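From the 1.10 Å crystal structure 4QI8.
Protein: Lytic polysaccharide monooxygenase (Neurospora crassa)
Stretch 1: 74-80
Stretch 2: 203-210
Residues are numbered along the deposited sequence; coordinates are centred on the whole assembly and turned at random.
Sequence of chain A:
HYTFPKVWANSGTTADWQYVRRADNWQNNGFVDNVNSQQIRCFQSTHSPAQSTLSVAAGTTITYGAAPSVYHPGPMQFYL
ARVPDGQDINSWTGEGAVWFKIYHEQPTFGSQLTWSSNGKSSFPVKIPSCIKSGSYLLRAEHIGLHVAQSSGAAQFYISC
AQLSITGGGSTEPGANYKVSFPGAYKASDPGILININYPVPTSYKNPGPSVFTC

Stretch 1 (74-80) GPMQFYL
Stretch 2, residues 203-210: SYKNPGPS

A loop can be fastened to a β-strand without joining its sheet, provided that side chains do the work of backbone pairing. In this lytic polysaccharide monooxygenase, residues 76-80 form an extended strand, while 203-210 have no regular secondary structure. The two run almost in the same direction, 7° apart, with Pro75 CA 7.8 Å from Asn206 CA and Tyr79 CA 10.0 Å from Pro209 CA, too far for the main chains to pair.

Gln77 (phi/psi -141/147) bridges this gap. Its CA-to-CB bond points toward the loop, and chi1 -43° (m), chi2 -163° (t) and chi3 145° extend the chain so that its amide uses both ends. Gln77 OE1 accepts a hydrogen bond from Asn206 ND2 at 2.9 Å, and Gln77 NE2 gives a weak one to Pro207 O at 3.3 Å. Asn206 (-56/140) meets it with chi1 -63° (m) and chi2 81°. Pro207 (-74/156) lacks an amide hydrogen, but its carbonyl remains free to accept.

Apolar contacts flank this polar centre. Before it, Pro75 (-90/140, C-gamma endo) sets CG 4.0 Å from CE2 of Tyr204, whose chi1 of 177° (t) and chi2 of 71° bring the ring obliquely to the proline. Beyond it, Tyr79 (-132/151) starts sideways, yet chi1 -66° (m) and chi2 73° carry its end nearer the loop; Pro209 CD lies at the ring edge, 3.8 Å from Tyr79 CE2.

Gly208 (94/-175) leaves room for that phenol: Tyr79 OH is 3.7 Å from Gly208 CA, and an ideal CB would clash with the hydroxyl at 2.2 Å. Its backbone angles independently call for glycine. Met76 has its CA-to-CB bond directed away from the loop, with chi1 -67°, chi2 -63° and chi3 -58° (m, m, m). The contact buries 264 Å² in total, with Gln77 the most covered residue at 55 Å².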

ATOM      1  N   GLY A  74      -2.557  -3.403 -13.161  1.00  6.42           N
ATOM      2  CA  GLY A  74      -2.024  -2.210 -12.554  1.00  6.14           C
ATOM      3  C   GLY A  74      -1.040  -2.540 -11.456  1.00  6.53           C
ATOM      4  O   GLY A  74      -0.764  -3.715 -11.184  1.00  6.26           O
ATOM      5  N   PRO A  75      -0.494  -1.499 -10.820  1.00  6.50           N
ATOM      6  CA  PRO A  75       0.608  -1.692  -9.874  1.00  7.15           C
ATOM      7  C   PRO A  75       0.200  -1.935  -8.425  1.00  6.20           C
ATOM      8  O   PRO A  75      -0.719  -1.302  -7.904  1.00  6.42           O
ATOM      9  CB  PRO A  75       1.339  -0.353  -9.942  1.00  6.78           C
ATOM     10  CG  PRO A  75       0.238   0.620 -10.190  1.00  6.95           C
ATOM     11  CD  PRO A  75      -0.666  -0.076 -11.164  1.00  6.33           C
ATOM     12  N   MET A  76       0.926  -2.845  -7.781  1.00  5.68           N
ATOM     13  CA  MET A  76       1.028  -2.838  -6.327  1.00  6.14           C
ATOM     14  C   MET A  76       1.996  -1.754  -5.874  1.00  6.04           C
ATOM     15  O   MET A  76       3.049  -1.544  -6.495  1.00  6.84           O
ATOM     16  CB  MET A  76       1.563  -4.166  -5.800  1.00  7.11           C
ATOM     17  CG  MET A  76       0.649  -5.340  -5.990  1.00  7.93           C
ATOM     18  SD  MET A  76      -0.929  -5.207  -5.109  1.00  7.93           S
ATOM     19  CE  MET A  76      -0.391  -5.025  -3.439  1.00 11.27           C
ATOM     20  N   GLN A  77       1.675  -1.107  -4.757  1.00  5.84           N
ATOM     21  CA  GLN A  77       2.596  -0.175  -4.103  1.00  6.33           C
ATOM     22  C   GLN A  77       2.467  -0.355  -2.593  1.00  5.65           C
ATOM     23  O   GLN A  77       1.382  -0.657  -2.090  1.00  6.24           O
ATOM     24  CB  GLN A  77       2.322   1.280  -4.510  1.00  6.36           C
ATOM     25  CG  GLN A  77       2.069   1.440  -5.997  1.00  6.17           C
ATOM     26  CD  GLN A  77       2.187   2.858  -6.532  1.00  6.99           C
ATOM     27  OE1 GLN A  77       2.636   3.052  -7.659  1.00  8.63           O
ATOM     28  NE2 GLN A  77       1.771   3.844  -5.750  1.00  7.75           N
ATOM     29  N   PHE A  78       3.576  -0.170  -1.880  1.00  6.55           N
ATOM     30  CA  PHE A  78       3.596  -0.275  -0.422  1.00  6.36           C
ATOM     31  C   PHE A  78       4.280   0.935   0.195  1.00  6.06           C
ATOM     32  O   PHE A  78       5.302   1.412  -0.310  1.00  6.71           O
ATOM     33  CB  PHE A  78       4.329  -1.552   0.036  1.00  6.95           C
ATOM     34  CG  PHE A  78       3.632  -2.832  -0.341  1.00  7.31           C
ATOM     35  CD1 PHE A  78       2.597  -3.331   0.441  1.00  7.35           C
ATOM     36  CD2 PHE A  78       4.006  -3.536  -1.478  1.00  8.37           C
ATOM     37  CE1 PHE A  78       1.963  -4.501   0.098  1.00  8.43           C
ATOM     38  CE2 PHE A  78       3.351  -4.702  -1.829  1.00  8.81           C
ATOM     39  CZ  PHE A  78       2.332  -5.179  -1.042  1.00  8.84           C
ATOM     40  N   TYR A  79       3.725   1.402   1.311  1.00  6.19           N
ATOM     41  CA  TYR A  79       4.255   2.532   2.052  1.00  5.96           C
ATOM     42  C   TYR A  79       4.345   2.175   3.531  1.00  5.91           C
ATOM     43  O   TYR A  79       3.531   1.400   4.048  1.00  6.80           O
ATOM     44  CB  TYR A  79       3.345   3.747   1.947  1.00  6.30           C
ATOM     45  CG  TYR A  79       3.181   4.405   0.595  1.00  6.41           C
ATOM     46  CD1 TYR A  79       2.436   3.817  -0.416  1.00  6.76           C
ATOM     47  CD2 TYR A  79       3.740   5.664   0.348  1.00  6.58           C
ATOM     48  CE1 TYR A  79       2.256   4.465  -1.645  1.00  6.79           C
ATOM     49  CE2 TYR A  79       3.547   6.315  -0.856  1.00  7.56           C
ATOM     50  CZ  TYR A  79       2.818   5.718  -1.846  1.00  6.31           C
ATOM     51  OH  TYR A  79       2.632   6.394  -3.024  1.00  7.48           O
ATOM     52  N   LEU A  80       5.305   2.797   4.208  1.00  6.37           N
ATOM     53  CA  LEU A  80       5.400   2.740   5.660  1.00  6.10           C
ATOM     54  C   LEU A  80       5.186   4.116   6.277  1.00  6.59           C
ATOM     55  O   LEU A  80       5.491   5.140   5.661  1.00  7.05           O
ATOM     56  CB  LEU A  80       6.795   2.279   6.073  1.00  7.84           C
ATOM     57  CG  LEU A  80       7.078   0.786   5.932  1.00  7.27           C
ATOM     58  CD1 LEU A  80       8.561   0.485   6.147  1.00  7.51           C
ATOM     59  CD2 LEU A  80       6.243  -0.033   6.923  1.00  7.88           C
ATOM     60  N   SER A 203       5.614   3.754 -21.338  1.00 13.53           N
ATOM     61  CA  SER A 203       6.174   4.055 -20.029  1.00 12.77           C
ATOM     62  C   SER A 203       5.009   4.150 -19.060  1.00 11.29           C
ATOM     63  O   SER A 203       3.857   4.191 -19.480  1.00 11.30           O
ATOM     64  CB  SER A 203       6.940   5.372 -20.059  1.00 13.39           C
ATOM     65  OG  SER A 203       6.081   6.437 -20.408  1.00 14.51           O
ATOM     66  N   TYR A 204       5.314   4.165 -17.770  1.00 10.54           N
ATOM     67  CA  TYR A 204       4.284   4.241 -16.739  1.00  8.38           C
ATOM     68  C   TYR A 204       4.836   4.997 -15.539  1.00  9.34           C
ATOM     69  O   TYR A 204       5.826   4.584 -14.940  1.00 10.44           O
ATOM     70  CB  TYR A 204       3.774   2.845 -16.311  1.00  8.71           C
ATOM     71  CG  TYR A 204       2.761   2.980 -15.195  1.00  8.00           C
ATOM     72  CD1 TYR A 204       1.510   3.504 -15.455  1.00  7.12           C
ATOM     73  CD2 TYR A 204       3.069   2.644 -13.878  1.00  7.44           C
ATOM     74  CE1 TYR A 204       0.587   3.690 -14.440  1.00  7.28           C
ATOM     75  CE2 TYR A 204       2.156   2.836 -12.858  1.00  6.72           C
ATOM     76  CZ  TYR A 204       0.920   3.360 -13.144  1.00  6.41           C
ATOM     77  OH  TYR A 204       0.048   3.577 -12.113  1.00  7.24           O
ATOM     78  N   LYS A 205       4.192   6.106 -15.189  1.00  8.57           N
ATOM     79  CA  LYS A 205       4.629   6.900 -14.054  1.00  8.48           C
ATOM     80  C   LYS A 205       3.803   6.551 -12.818  1.00  8.54           C
ATOM     81  O   LYS A 205       2.676   7.015 -12.653  1.00  9.24           O
ATOM     82  CB  LYS A 205       4.469   8.388 -14.360  1.00  9.88           C
ATOM     83  CG  LYS A 205       4.975   9.308 -13.256  1.00 13.46           C
ATOM     84  CD  LYS A 205       6.444   9.098 -12.994  1.00 19.57           C
ATOM     85  CE  LYS A 205       6.974  10.043 -11.928  1.00 24.59           C
ATOM     86  NZ  LYS A 205       8.392   9.707 -11.621  1.00 24.16           N
ATOM     87  N   ASN A 206       4.358   5.729 -11.932  1.00  7.76           N
ATOM     88  CA  ASN A 206       3.643   5.402 -10.702  1.00  7.24           C
ATOM     89  C   ASN A 206       3.280   6.672  -9.954  1.00  7.73           C
ATOM     90  O   ASN A 206       4.102   7.579  -9.840  1.00  8.19           O
ATOM     91  CB  ASN A 206       4.514   4.572  -9.771  1.00  7.67           C
ATOM     92  CG  ASN A 206       4.891   3.242 -10.359  1.00  7.46           C
ATOM     93  OD1 ASN A 206       5.821   3.151 -11.160  1.00  8.52           O
ATOM     94  ND2 ASN A 206       4.167   2.194  -9.977  1.00  7.21           N
ATOM     95  N   PRO A 207       2.077   6.726  -9.371  1.00  7.11           N
ATOM     96  CA  PRO A 207       1.755   7.894  -8.559  1.00  7.46           C
ATOM     97  C   PRO A 207       2.492   7.841  -7.229  1.00  7.31           C
ATOM     98  O   PRO A 207       2.908   6.780  -6.746  1.00  7.20           O
ATOM     99  CB  PRO A 207       0.235   7.787  -8.384  1.00  8.05           C
ATOM    100  CG  PRO A 207      -0.017   6.331  -8.407  1.00  8.39           C
ATOM    101  CD  PRO A 207       0.965   5.766  -9.408  1.00  7.28           C
ATOM    102  N   GLY A 208       2.664   9.019  -6.655  1.00  7.17           N
ATOM    103  CA  GLY A 208       3.309   9.153  -5.372  1.00  6.64           C
ATOM    104  C   GLY A 208       4.798   9.438  -5.466  1.00  7.25           C
ATOM    105  O   GLY A 208       5.363   9.609  -6.549  1.00  8.19           O
ATOM    106  N   PRO A 209       5.454   9.457  -4.307  1.00  7.02           N
ATOM    107  CA  PRO A 209       6.863   9.826  -4.210  1.00  8.22           C
ATOM    108  C   PRO A 209       7.777   8.730  -4.704  1.00  8.00           C
ATOM    109  O   PRO A 209       7.345   7.622  -5.011  1.00  8.41           O
ATOM    110  CB  PRO A 209       7.045  10.060  -2.713  1.00  8.31           C
ATOM    111  CG  PRO A 209       6.051   9.126  -2.079  1.00  8.24           C
ATOM    112  CD  PRO A 209       4.858   9.183  -2.985  1.00  8.29           C
ATOM    113  N   SER A 210       9.050   9.069  -4.781  1.00  9.78           N
ATOM    114  CA  SER A 210      10.080   8.108  -5.123  1.00 11.30           C
ATOM    115  C   SER A 210      10.157   6.980  -4.100  1.00 10.48           C
ATOM    116  O   SER A 210       9.828   7.174  -2.942  1.00  9.37           O
ATOM    117  CB  SER A 210      11.426   8.823  -5.179  1.00 12.88           C
ATOM    118  OG  SER A 210      11.395   9.908  -6.095  1.00 15.27           O
TER